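Local coordinates for protein putative methylase (Clostridium difficile, PDB 3LDU) that probably methylates guanine bases of ribosomal RNA, joining an RNA-binding THUMP module to a Rossmann-like methyltransferase domain that holds a GTP molecule in the crystal, at residues Ala331-Lys334 / Ser339-Leu342; Gly196-Asp201 / Ser298-Gly303; Arg83-Arg88 / Lys127-Glu132; Ala116-Ala121 / Tyr143-Phe148. All coordinates share one frame; numbering follows the deposited sequence.

Interaction 1: Ala331-Lys334 / Ser339-Leu342; sequences AFRK and SYYL
Phe-332, in the last turn of helix 315-333, meets Tyr-340 on the strand that follows, and the tyrosine can be traced outward atom by atom. Its CB and CG both lie 3.9 Å from Phe-332 CD2, at the start of the side chain. Further along, the ring slides under the phenylalanine's own CB, which sits over the centre of one face in a CH-pi contact, 3.9 Å from the centroid and 13° off the ring normal. Tyr-340 CE2 comes 3.6 Å from Phe-332 O, so the ring also comes up against the helix backbone. At the tip, OH lies 3.5 Å from Arg-333 CG, touching the aliphatic part of that chain, while its hydrogen bond goes to Gln-355 NE2. The two aromatic planes are inclined at 52°, which makes the pair oblique. Phe-332 has CG anti to its carbonyl carbon (chi1 -68°), a setting that carries the ring beyond the tyrosine toward Leu-342, whose CD2 is 4.2 Å from Phe-332 CE2. Arg-333 bends at chi3, and its guanidinium turns to Phe-353, hydrogen-bonding the carbonyl O and making a cation-pi contact with the ring. The contact closes the helix-to-strand half of the beta-alpha-beta unit 304-307, 315-333, 339-344 in the methyltransferase domain. Phe-332 also packs on Ile-305 and on the GTP-binding residue Pro-202. No hydrogen bond spans the two segments: helix and sheet are held by buried apolar and CH-pi contacts, with the polar ends of Tyr-340 and Arg-333 satisfied by neighbouring residues.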
loop_
_atom_site.group_PDB
_atom_site.type_symbol
_atom_site.label_atom_id
_atom_site.label_comp_id
_atom_site.label_asym_id
_atom_site.label_seq_id
_atom_site.Cartn_x
_atom_site.Cartn_y
_atom_site.Cartn_z
ATOM N N ALA A 331 -6.990 -15.530 -26.529
ATOM C CA ALA A 331 -7.584 -14.219 -26.806
ATOM C C ALA A 331 -6.542 -13.105 -26.815
ATOM O O ALA A 331 -6.541 -12.244 -27.692
ATOM C CB ALA A 331 -8.690 -13.889 -25.797
ATOM N N PHE A 332 -5.668 -13.103 -25.818
ATOM C CA PHE A 332 -4.718 -12.009 -25.691
ATOM C C PHE A 332 -3.681 -12.007 -26.826
ATOM O O PHE A 332 -3.229 -10.944 -27.262
ATOM C CB PHE A 332 -4.008 -12.051 -24.327
ATOM C CG PHE A 332 -4.905 -11.741 -23.144
ATOM C CD1 PHE A 332 -6.270 -11.540 -23.292
ATOM C CD2 PHE A 332 -4.352 -11.650 -21.873
ATOM C CE1 PHE A 332 -7.069 -11.248 -22.180
ATOM C CE2 PHE A 332 -5.146 -11.360 -20.758
ATOM C CZ PHE A 332 -6.503 -11.161 -20.919
ATOM N N ARG A 333 -3.298 -13.193 -27.289
ATOM C CA ARG A 333 -2.298 -13.307 -28.351
ATOM C C ARG A 333 -2.845 -12.866 -29.716
ATOM O O ARG A 333 -2.076 -12.618 -30.645
ATOM C CB ARG A 333 -1.712 -14.733 -28.407
ATOM C CG ARG A 333 -0.681 -15.005 -27.289
ATOM C CD ARG A 333 0.072 -16.331 -27.471
ATOM N NE ARG A 333 -0.774 -17.487 -27.195
ATOM C CZ ARG A 333 -1.073 -17.925 -25.977
ATOM N NH1 ARG A 333 -0.598 -17.301 -24.901
ATOM N NH2 ARG A 333 -1.862 -18.982 -25.833
ATOM N N LYS A 334 -4.166 -12.763 -29.821
ATOM C CA LYS A 334 -4.822 -12.301 -31.046
ATOM C C LYS A 334 -4.902 -10.779 -31.127
ATOM O O LYS A 334 -5.290 -10.221 -32.157
ATOM C CB LYS A 334 -6.224 -12.910 -31.175
ATOM C CG LYS A 334 -6.217 -14.383 -31.563
ATOM C CD LYS A 334 -7.599 -15.015 -31.445
ATOM C CE LYS A 334 -8.610 -14.353 -32.366
ATOM N NZ LYS A 334 -9.982 -14.910 -32.175
ATOM N N SER A 339 0.251 -5.368 -24.652
ATOM C CA SER A 339 1.057 -5.807 -23.515
ATOM C C SER A 339 0.068 -6.289 -22.461
ATOM O O SER A 339 -0.948 -5.642 -22.248
ATOM C CB SER A 339 1.830 -4.624 -22.915
ATOM O OG SER A 339 2.821 -4.123 -23.801
ATOM N N TYR A 340 0.345 -7.406 -21.797
ATOM C CA TYR A 340 -0.583 -7.873 -20.771
ATOM C C TYR A 340 0.160 -8.347 -19.525
ATOM O O TYR A 340 1.277 -8.861 -19.617
ATOM C CB TYR A 340 -1.547 -8.943 -21.306
ATOM C CG TYR A 340 -1.010 -9.797 -22.446
ATOM C CD1 TYR A 340 -0.357 -10.993 -22.195
ATOM C CD2 TYR A 340 -1.199 -9.422 -23.770
ATOM C CE1 TYR A 340 0.125 -11.787 -23.224
ATOM C CE2 TYR A 340 -0.709 -10.216 -24.823
ATOM C CZ TYR A 340 -0.050 -11.399 -24.534
ATOM O OH TYR A 340 0.443 -12.210 -25.549
ATOM N N TYR A 341 -0.474 -8.162 -18.373
ATOM C CA TYR A 341 0.155 -8.413 -17.080
ATOM C C TYR A 341 -0.886 -9.081 -16.200
ATOM O O TYR A 341 -2.004 -8.586 -16.082
ATOM C CB TYR A 341 0.593 -7.083 -16.458
ATOM C CG TYR A 341 1.553 -6.301 -17.336
ATOM C CD1 TYR A 341 2.931 -6.401 -17.160
ATOM C CD2 TYR A 341 1.078 -5.482 -18.371
ATOM C CE1 TYR A 341 3.819 -5.688 -17.965
ATOM C CE2 TYR A 341 1.964 -4.777 -19.191
ATOM C CZ TYR A 341 3.329 -4.881 -18.976
ATOM O OH TYR A 341 4.227 -4.193 -19.781
ATOM N N LEU A 342 -0.542 -10.219 -15.615
ATOM C CA LEU A 342 -1.518 -10.982 -14.845
ATOM C C LEU A 342 -0.913 -11.416 -13.531
ATOM O O LEU A 342 0.221 -11.904 -13.492
ATOM C CB LEU A 342 -1.936 -12.241 -15.625
ATOM C CG LEU A 342 -2.677 -12.024 -16.945
ATOM C CD1 LEU A 342 -1.671 -12.024 -18.087
ATOM C CD2 LEU A 342 -3.736 -13.098 -17.178
#

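Interaction 2: Gly196-Asp201 / Ser298-Gly303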
loop_
_atom_site.group_PDB
_atom_site.type_symbol
_atom_site.label_atom_id
_atom_site.label_comp_id
_atom_site.label_asym_id
_atom_site.label_seq_id
_atom_site.Cartn_x
_atom_site.Cartn_y
_atom_site.Cartn_z
ATOM N N GLY A 196 -4.015 7.996 -21.179
ATOM C CA GLY A 196 -4.089 8.201 -22.615
ATOM C C GLY A 196 -3.874 6.925 -23.406
ATOM O O GLY A 196 -4.377 6.791 -24.528
ATOM N N ARG A 197 -3.113 5.990 -22.840
ATOM C CA ARG A 197 -2.945 4.682 -23.466
ATOM C C ARG A 197 -4.131 3.784 -23.116
ATOM O O ARG A 197 -4.676 3.850 -22.015
ATOM C CB ARG A 197 -1.641 4.022 -23.010
ATOM C CG ARG A 197 -0.380 4.825 -23.315
ATOM C CD ARG A 197 -0.131 4.921 -24.809
ATOM N NE ARG A 197 0.010 3.600 -25.417
ATOM C CZ ARG A 197 1.146 2.912 -25.447
ATOM N NH1 ARG A 197 2.249 3.419 -24.904
ATOM N NH2 ARG A 197 1.178 1.715 -26.016
ATOM N N VAL A 198 -4.535 2.939 -24.059
ATOM C CA VAL A 198 -5.635 2.019 -23.806
ATOM C C VAL A 198 -5.279 1.053 -22.669
ATOM O O VAL A 198 -4.197 0.456 -22.659
ATOM C CB VAL A 198 -5.979 1.203 -25.079
ATOM C CG1 VAL A 198 -6.876 0.045 -24.739
ATOM C CG2 VAL A 198 -6.616 2.097 -26.141
ATOM N N LEU A 199 -6.184 0.928 -21.700
ATOM C CA LEU A 199 -6.010 -0.002 -20.583
ATOM C C LEU A 199 -7.307 -0.732 -20.293
ATOM O O LEU A 199 -8.361 -0.102 -20.135
ATOM C CB LEU A 199 -5.550 0.714 -19.312
ATOM C CG LEU A 199 -5.552 -0.172 -18.055
ATOM C CD1 LEU A 199 -4.522 -1.320 -18.151
ATOM C CD2 LEU A 199 -5.261 0.665 -16.805
ATOM N N VAL A 200 -7.235 -2.061 -20.251
ATOM C CA VAL A 200 -8.398 -2.891 -19.960
ATOM C C VAL A 200 -8.077 -3.881 -18.848
ATOM O O VAL A 200 -7.027 -4.499 -18.865
ATOM C CB VAL A 200 -8.822 -3.718 -21.200
ATOM C CG1 VAL A 200 -10.112 -4.479 -20.907
ATOM C CG2 VAL A 200 -8.978 -2.807 -22.402
ATOM N N ASP A 201 -8.987 -4.031 -17.890
ATOM C CA ASP A 201 -8.935 -5.148 -16.945
ATOM C C ASP A 201 -10.196 -5.965 -17.204
ATOM O O ASP A 201 -11.280 -5.596 -16.740
ATOM C CB ASP A 201 -8.932 -4.646 -15.490
ATOM C CG ASP A 201 -8.917 -5.789 -14.482
ATOM O OD1 ASP A 201 -9.080 -6.950 -14.913
ATOM O OD2 ASP A 201 -8.753 -5.534 -13.263
ATOM N N SER A 298 -10.140 -6.471 -29.711
ATOM C CA SER A 298 -10.008 -5.047 -29.950
ATOM C C SER A 298 -9.390 -4.794 -31.311
ATOM O O SER A 298 -8.602 -5.606 -31.806
ATOM C CB SER A 298 -9.156 -4.391 -28.864
ATOM O OG SER A 298 -8.977 -3.018 -29.148
ATOM N N GLU A 299 -9.756 -3.665 -31.910
ATOM C CA GLU A 299 -9.163 -3.243 -33.168
ATOM C C GLU A 299 -8.039 -2.245 -32.924
ATOM O O GLU A 299 -7.242 -1.968 -33.823
ATOM C CB GLU A 299 -10.221 -2.663 -34.106
ATOM C CG GLU A 299 -10.968 -3.723 -34.905
ATOM C CD GLU A 299 -10.033 -4.598 -35.725
ATOM O OE1 GLU A 299 -10.382 -5.770 -35.982
ATOM O OE2 GLU A 299 -8.943 -4.118 -36.106
ATOM N N ASP A 300 -7.979 -1.719 -31.702
ATOM C CA ASP A 300 -6.889 -0.847 -31.293
ATOM C C ASP A 300 -5.621 -1.681 -31.149
ATOM O O ASP A 300 -5.682 -2.869 -30.829
ATOM C CB ASP A 300 -7.209 -0.170 -29.952
ATOM C CG ASP A 300 -8.380 0.805 -30.042
ATOM O OD1 ASP A 300 -8.721 1.236 -31.166
ATOM O OD2 ASP A 300 -8.953 1.147 -28.981
ATOM N N GLU A 301 -4.470 -1.073 -31.396
ATOM C CA GLU A 301 -3.213 -1.753 -31.105
ATOM C C GLU A 301 -2.452 -1.045 -29.988
ATOM O O GLU A 301 -2.789 0.075 -29.613
ATOM C CB GLU A 301 -2.345 -1.928 -32.358
ATOM C CG GLU A 301 -2.146 -0.681 -33.196
ATOM C CD GLU A 301 -1.335 -0.954 -34.462
ATOM O OE1 GLU A 301 -0.679 -2.018 -34.543
ATOM O OE2 GLU A 301 -1.352 -0.100 -35.374
ATOM N N PHE A 302 -1.442 -1.713 -29.449
ATOM C CA PHE A 302 -0.604 -1.130 -28.402
ATOM C C PHE A 302 -1.398 -0.803 -27.140
ATOM O O PHE A 302 -1.099 0.157 -26.442
ATOM C CB PHE A 302 0.119 0.120 -28.917
ATOM C CG PHE A 302 0.870 -0.107 -30.204
ATOM C CD1 PHE A 302 1.920 -1.005 -30.258
ATOM C CD2 PHE A 302 0.518 0.571 -31.358
ATOM C CE1 PHE A 302 2.608 -1.225 -31.444
ATOM C CE2 PHE A 302 1.200 0.355 -32.546
ATOM C CZ PHE A 302 2.247 -0.542 -32.585
ATOM N N GLY A 303 -2.407 -1.613 -26.843
ATOM C CA GLY A 303 -3.124 -1.466 -25.588
ATOM C C GLY A 303 -2.458 -2.222 -24.445
ATOM O O GLY A 303 -1.476 -2.951 -24.634
HETATM O O HOH W 1 -2.697 2.665 -26.159
#
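The carbonyl oxygen of Phe-302 is gripped twice, by the guanidinium of Arg-197 and by a water. Arg-197 NH2 donates to Phe-302 O over 2.8 Å, arriving in the carbonyl plane on a lone pair with an N-H...O angle of 153°. The water donates to the same oxygen at 3.0 Å and accepts from Arg-197 NE and from the backbone N of Val-198, the latter at 2.8 Å. Bends at chi2 and chi3 (-67° and -59°) curl the arginine back so that NE and NH2 both serve this one site. Phe-302 takes part through its carbonyl and its CB, the latter 3.5 Å from Arg-197 NH2, while its ring leads away.

Next to this polar clasp, Val-198 CB packs 3.9 Å from Gly-303 CA. Val-198 CG2, anti to its carbonyl carbon, reaches Asp-300 OD2 at 3.8 Å. Ser-298 OG accepts from Asp-300 N at 3.0 Å in an ST turn, shaping the loop that presents the aspartate; the same hydroxyl and OD2 also bind a glycerol, probably from the crystallisation liquor. Backbone bonds from Val-198 and Val-200 to Phe-304 then carry the pairing into parallel strands 199-201 and 304-307, at the centre of the Rossmann-like methyltransferase sheet.

Interaction 3: Arg83-Arg88 / Lys127-Glu132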
loop_
_atom_site.group_PDB
_atom_site.type_symbol
_atom_site.label_atom_id
_atom_site.label_comp_id
_atom_site.label_asym_id
_atom_site.label_seq_id
_atom_site.Cartn_x
_atom_site.Cartn_y
_atom_site.Cartn_z
ATOM N N ARG A 83 14.777 5.598 28.996
ATOM C CA ARG A 83 15.741 6.691 28.866
ATOM C C ARG A 83 15.425 7.639 27.714
ATOM O O ARG A 83 15.951 8.744 27.660
ATOM C CB ARG A 83 17.179 6.168 28.755
ATOM C CG ARG A 83 17.415 5.125 27.663
ATOM C CD ARG A 83 17.477 5.719 26.252
ATOM N NE ARG A 83 17.871 4.715 25.261
ATOM C CZ ARG A 83 17.833 4.895 23.944
ATOM N NH1 ARG A 83 17.409 6.045 23.437
ATOM N NH2 ARG A 83 18.219 3.922 23.129
ATOM N N ILE A 84 14.581 7.204 26.784
ATOM C CA ILE A 84 14.121 8.079 25.712
ATOM C C ILE A 84 13.347 9.234 26.338
ATOM O O ILE A 84 12.641 9.036 27.326
ATOM C CB ILE A 84 13.210 7.311 24.742
ATOM C CG1 ILE A 84 14.002 6.200 24.054
ATOM C CG2 ILE A 84 12.564 8.257 23.718
ATOM C CD1 ILE A 84 13.124 5.214 23.324
ATOM N N ASN A 85 13.489 10.439 25.787
ATOM C CA ASN A 85 12.741 11.580 26.295
ATOM C C ASN A 85 11.359 11.598 25.671
ATOM O O ASN A 85 11.126 12.272 24.665
ATOM C CB ASN A 85 13.465 12.901 26.020
ATOM C CG ASN A 85 12.743 14.101 26.628
ATOM O OD1 ASN A 85 13.018 15.250 26.280
ATOM N ND2 ASN A 85 11.818 13.837 27.544
ATOM N N TRP A 86 10.444 10.836 26.260
ATOM C CA TRP A 86 9.129 10.670 25.660
ATOM C C TRP A 86 8.280 11.940 25.633
ATOM O O TRP A 86 7.428 12.090 24.758
ATOM C CB TRP A 86 8.383 9.492 26.292
ATOM C CG TRP A 86 8.888 8.194 25.752
ATOM C CD1 TRP A 86 9.749 7.316 26.361
ATOM C CD2 TRP A 86 8.601 7.644 24.460
ATOM N NE1 TRP A 86 9.997 6.246 25.523
ATOM C CE2 TRP A 86 9.308 6.431 24.355
ATOM C CE3 TRP A 86 7.812 8.067 23.389
ATOM C CZ2 TRP A 86 9.236 5.625 23.219
ATOM C CZ3 TRP A 86 7.743 7.256 22.255
ATOM C CH2 TRP A 86 8.459 6.060 22.182
ATOM N N SER A 87 8.506 12.848 26.581
ATOM C CA SER A 87 7.758 14.104 26.610
ATOM C C SER A 87 7.971 14.949 25.348
ATOM O O SER A 87 7.153 15.814 25.029
ATOM C CB SER A 87 8.125 14.923 27.851
ATOM O OG SER A 87 9.484 15.317 27.806
ATOM N N ARG A 88 9.072 14.708 24.639
ATOM C CA ARG A 88 9.333 15.400 23.375
ATOM C C ARG A 88 8.329 14.996 22.294
ATOM O O ARG A 88 8.047 15.766 21.376
ATOM C CB ARG A 88 10.751 15.103 22.870
ATOM C CG ARG A 88 11.852 15.946 23.495
ATOM C CD ARG A 88 13.198 15.638 22.845
ATOM N NE ARG A 88 13.081 15.526 21.391
ATOM C CZ ARG A 88 14.067 15.142 20.585
ATOM N NH1 ARG A 88 15.255 14.826 21.085
ATOM N NH2 ARG A 88 13.864 15.069 19.276
ATOM N N LYS A 127 6.169 10.322 33.638
ATOM C CA LYS A 127 5.938 10.682 35.039
ATOM C C LYS A 127 7.082 11.554 35.540
ATOM O O LYS A 127 6.878 12.519 36.293
ATOM C CB LYS A 127 5.821 9.417 35.896
ATOM C CG LYS A 127 5.982 9.686 37.383
ATOM C CD LYS A 127 6.023 8.410 38.218
ATOM C CE LYS A 127 6.236 8.757 39.694
ATOM N NZ LYS A 127 6.369 7.557 40.567
ATOM N N LYS A 128 8.294 11.219 35.119
ATOM C CA LYS A 128 9.474 11.981 35.509
ATOM C C LYS A 128 9.485 13.377 34.870
ATOM O O LYS A 128 9.755 14.380 35.544
ATOM C CB LYS A 128 10.744 11.205 35.146
ATOM C CG LYS A 128 12.041 11.902 35.522
ATOM C CD LYS A 128 13.258 11.039 35.195
ATOM C CE LYS A 128 13.320 9.793 36.071
ATOM N NZ LYS A 128 14.570 9.010 35.839
ATOM N N SER A 129 9.192 13.441 33.574
ATOM C CA SER A 129 9.188 14.715 32.854
ATOM C C SER A 129 8.080 15.646 33.335
ATOM O O SER A 129 8.297 16.847 33.481
ATOM C CB SER A 129 9.040 14.499 31.340
ATOM O OG SER A 129 10.149 13.810 30.791
ATOM N N TYR A 130 6.896 15.080 33.569
ATOM C CA TYR A 130 5.693 15.861 33.855
ATOM C C TYR A 130 5.414 15.973 35.342
ATOM O O TYR A 130 4.362 16.465 35.740
ATOM C CB TYR A 130 4.471 15.262 33.142
ATOM C CG TYR A 130 4.551 15.366 31.632
ATOM C CD1 TYR A 130 5.278 16.384 31.039
ATOM C CD2 TYR A 130 3.901 14.456 30.805
ATOM C CE1 TYR A 130 5.367 16.505 29.672
ATOM C CE2 TYR A 130 3.985 14.562 29.409
ATOM C CZ TYR A 130 4.724 15.597 28.855
ATOM O OH TYR A 130 4.846 15.756 27.491
ATOM N N LEU A 131 6.358 15.515 36.160
ATOM C CA LEU A 131 6.225 15.612 37.608
ATOM C C LEU A 131 4.824 15.194 38.054
ATOM O O LEU A 131 4.204 15.863 38.882
ATOM C CB LEU A 131 6.502 17.047 38.055
ATOM C CG LEU A 131 7.752 17.691 37.452
ATOM C CD1 LEU A 131 7.764 19.202 37.666
ATOM C CD2 LEU A 131 9.015 17.044 38.006
ATOM N N GLU A 132 4.321 14.097 37.497
ATOM C CA GLU A 132 2.962 13.660 37.803
ATOM C C GLU A 132 2.878 12.825 39.076
ATOM O O GLU A 132 3.393 11.709 39.142
ATOM C CB GLU A 132 2.338 12.923 36.619
ATOM C CG GLU A 132 2.139 13.809 35.402
ATOM C CD GLU A 132 0.789 13.608 34.749
ATOM O OE1 GLU A 132 -0.232 13.940 35.385
ATOM O OE2 GLU A 132 0.752 13.124 33.597
HETATM O O HOH W 2 9.671 12.008 29.061
#
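Ser-87 and Tyr-130 form the close-packed side of a contact in the THUMP domain, where the loop after helix 74-82 meets the C-terminal end of helix 111-129. The CB of Ser-87 presses obliquely on the tyrosine ring, 3.6 Å from Tyr-130 CZ and 3.4 Å from Tyr-130 OH. With its CG anti to the carbonyl carbon (chi1 -67°), the tyrosine swings its ring back toward the loop even though its CB does not point there. The hydroxyl passes close to Ser-87 O and hydrogen-bonds the carbonyl O of Ile-90, holding the ring by its far end. Ser-87 CB also lies 3.6 Å from Ser-129 CB, so one methylene meets both the last helical residue, Ser-129, and Tyr-130 just after it.

The other side is polar, watery and looser. Ser-87 OG and Ser-129 OG stand 3.4 Å apart in a weak hydrogen bond whose direction is not fixed. Asn-85, whose CG stands anti to the backbone N (chi1 -176°), sends ND2 to Ser-87 OG at 2.8 Å, although that oxygen lies 29° out of the amide plane. This bond ties together two residues of the same loop, bent at Asn-85 by an inverse gamma turn. Next along the loop, the ring of Trp-86 packs on Ile-122 and Leu-126 of helix 111-129, and its NE1 bonds Thr-81 O. A water completes the polar side: it accepts from Ser-87 N at 2.9 Å, accepts weakly from Asn-85 ND2, and lies a short 2.5 Å from Ser-129 OG.

Interaction 4: Ala116-Ala121 / Tyr143-Phe148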
loop_
_atom_site.group_PDB
_atom_site.type_symbol
_atom_site.label_atom_id
_atom_site.label_comp_id
_atom_site.label_asym_id
_atom_site.label_seq_id
_atom_site.Cartn_x
_atom_site.Cartn_y
_atom_site.Cartn_z
ATOM N N ALA A 116 3.809 -4.627 27.260
ATOM C CA ALA A 116 3.626 -4.206 28.648
ATOM C C ALA A 116 4.857 -3.481 29.169
ATOM O O ALA A 116 4.729 -2.476 29.847
ATOM C CB ALA A 116 3.311 -5.393 29.549
ATOM N N ILE A 117 6.040 -4.011 28.870
ATOM C CA ILE A 117 7.282 -3.422 29.361
ATOM C C ILE A 117 7.511 -2.038 28.744
ATOM O O ILE A 117 7.912 -1.098 29.435
ATOM C CB ILE A 117 8.499 -4.347 29.107
ATOM C CG1 ILE A 117 8.451 -5.569 30.035
ATOM C CG2 ILE A 117 9.816 -3.583 29.292
ATOM C CD1 ILE A 117 8.876 -5.275 31.477
ATOM N N VAL A 118 7.245 -1.911 27.447
ATOM C CA VAL A 118 7.365 -0.614 26.794
ATOM C C VAL A 118 6.363 0.382 27.388
ATOM O O VAL A 118 6.712 1.533 27.649
ATOM C CB VAL A 118 7.220 -0.730 25.240
ATOM C CG1 VAL A 118 6.990 0.628 24.601
ATOM C CG2 VAL A 118 8.468 -1.381 24.649
ATOM N N LYS A 119 5.126 -0.060 27.612
ATOM C CA LYS A 119 4.132 0.786 28.281
ATOM C C LYS A 119 4.674 1.297 29.617
ATOM O O LYS A 119 4.656 2.496 29.898
ATOM C CB LYS A 119 2.823 0.015 28.498
ATOM C CG LYS A 119 1.717 0.842 29.153
ATOM C CD LYS A 119 1.244 1.970 28.245
ATOM C CE LYS A 119 0.113 2.778 28.896
ATOM N NZ LYS A 119 -0.560 3.731 27.952
ATOM N N LYS A 120 5.171 0.383 30.437
ATOM C CA LYS A 120 5.684 0.759 31.753
ATOM C C LYS A 120 6.823 1.777 31.642
ATOM O O LYS A 120 6.867 2.759 32.397
ATOM C CB LYS A 120 6.143 -0.489 32.517
ATOM C CG LYS A 120 6.623 -0.235 33.951
ATOM C CD LYS A 120 6.817 -1.576 34.657
ATOM C CE LYS A 120 8.152 -1.675 35.370
ATOM N NZ LYS A 120 8.608 -3.098 35.476
ATOM N N ALA A 121 7.747 1.541 30.713
ATOM C CA ALA A 121 8.883 2.442 30.504
ATOM C C ALA A 121 8.444 3.849 30.119
ATOM O O ALA A 121 8.963 4.841 30.643
ATOM C CB ALA A 121 9.828 1.876 29.451
ATOM N N TYR A 143 -1.453 8.700 20.206
ATOM C CA TYR A 143 -0.136 8.482 19.591
ATOM C C TYR A 143 0.168 6.991 19.698
ATOM O O TYR A 143 0.749 6.546 20.691
ATOM C CB TYR A 143 0.937 9.280 20.363
ATOM C CG TYR A 143 0.784 10.778 20.226
ATOM C CD1 TYR A 143 1.582 11.503 19.347
ATOM C CD2 TYR A 143 -0.184 11.468 20.951
ATOM C CE1 TYR A 143 1.429 12.892 19.216
ATOM C CE2 TYR A 143 -0.350 12.838 20.818
ATOM C CZ TYR A 143 0.461 13.543 19.948
ATOM O OH TYR A 143 0.295 14.905 19.814
ATOM N N PRO A 144 -0.241 6.198 18.688
ATOM C CA PRO A 144 -0.138 4.744 18.832
ATOM C C PRO A 144 1.311 4.313 18.700
ATOM O O PRO A 144 1.967 4.659 17.722
ATOM C CB PRO A 144 -0.977 4.203 17.658
ATOM C CG PRO A 144 -1.793 5.409 17.162
ATOM C CD PRO A 144 -0.897 6.586 17.429
ATOM N N ILE A 145 1.803 3.568 19.678
ATOM C CA ILE A 145 3.206 3.180 19.698
ATOM C C ILE A 145 3.367 1.792 19.080
ATOM O O ILE A 145 2.634 0.862 19.426
ATOM C CB ILE A 145 3.750 3.178 21.142
ATOM C CG1 ILE A 145 3.424 4.508 21.848
ATOM C CG2 ILE A 145 5.249 2.900 21.161
ATOM C CD1 ILE A 145 4.088 5.748 21.231
ATOM N N PHE A 146 4.316 1.669 18.156
ATOM C CA PHE A 146 4.592 0.392 17.500
ATOM C C PHE A 146 6.008 -0.066 17.852
ATOM O O PHE A 146 6.948 0.735 17.811
ATOM C CB PHE A 146 4.468 0.543 15.982
ATOM C CG PHE A 146 3.050 0.430 15.453
ATOM C CD1 PHE A 146 2.023 1.235 15.948
ATOM C CD2 PHE A 146 2.753 -0.470 14.436
ATOM C CE1 PHE A 146 0.729 1.129 15.438
ATOM C CE2 PHE A 146 1.460 -0.571 13.929
ATOM C CZ PHE A 146 0.454 0.228 14.430
ATOM N N VAL A 147 6.168 -1.347 18.184
ATOM C CA VAL A 147 7.483 -1.889 18.522
ATOM C C VAL A 147 7.791 -3.035 17.565
ATOM O O VAL A 147 6.939 -3.897 17.343
ATOM C CB VAL A 147 7.536 -2.427 19.966
ATOM C CG1 VAL A 147 8.950 -2.883 20.325
ATOM C CG2 VAL A 147 7.066 -1.368 20.951
ATOM N N PHE A 148 8.994 -3.021 16.995
ATOM C CA PHE A 148 9.403 -4.036 16.027
ATOM C C PHE A 148 10.780 -4.543 16.443
ATOM O O PHE A 148 11.714 -3.757 16.581
ATOM C CB PHE A 148 9.467 -3.411 14.628
ATOM C CG PHE A 148 9.933 -4.352 13.555
ATOM C CD1 PHE A 148 9.044 -5.236 12.961
ATOM C CD2 PHE A 148 11.251 -4.328 13.117
ATOM C CE1 PHE A 148 9.466 -6.102 11.966
ATOM C CE2 PHE A 148 11.673 -5.191 12.112
ATOM C CZ PHE A 148 10.782 -6.079 11.548
#
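Val-118 of helix 111-129 faces Val-147 and Ile-145 of strand 145-150, and all three side chains are buried. The closest approach joins Val-118 CG2 to Val-147 CG2 at 4.0 Å. The other methyl of the helix valine, CG1, is 4.2 Å from Val-147 CG2, so the strand methyl sits against both branches. Val-118 CG1 is also 4.5 Å from Ile-145 CG2, a more distant touch. The two valine side chains run antiparallel alongside each other; in both, CG2 stands anti to the carbonyl carbon (chi1 165° in Val-118, -176° in Val-147), and these are the methyls that come closest.

Alternation along the strand puts Ile-145 and Val-147 on the helix side, while Phe-146 points to the other face, where its ring meets His-63 edge-to-face. Strands 98-104 and 153-159 flank this one: Ile-145 bonds through its backbone to Pro-97 and Ser-99, and Phe-146 to Ser-157. On the same helix as Val-118, Ile-117 and Ala-121 pack on helix 74-82, whereas Lys-119 turns to a salt bridge with Glu-138. The contact thus lays a helix on the THUMP part of the long mixed sheet. Only methyl groups meet, at 4.0 Å and beyond, so the helix is held to the sheet here by non-directional dispersion and by burial of apolar surface.

Overall arrangement
From the N terminus, the loop at 83-88 comes first, and interaction 3 closes about forty residues by bringing it to the end of helix 111-129. Interaction 4 starts on that helix, before interaction 3 has closed, and ends on strand 145-150; the two therefore cross, and Trp-86 packs on Ile-145 between them. Interaction 3 ties a loop to the helix end, and interaction 4 ties the same helix to the sheet. The methyltransferase domain follows: interaction 2 spans nearly a hundred residues between strand 199-201 and the approach to strand 304-307, then interaction 1 makes a short local closure. These two run in series and touch through Gly-303 and Ser-339. The two pairs lie on opposite sides of the chain's centre.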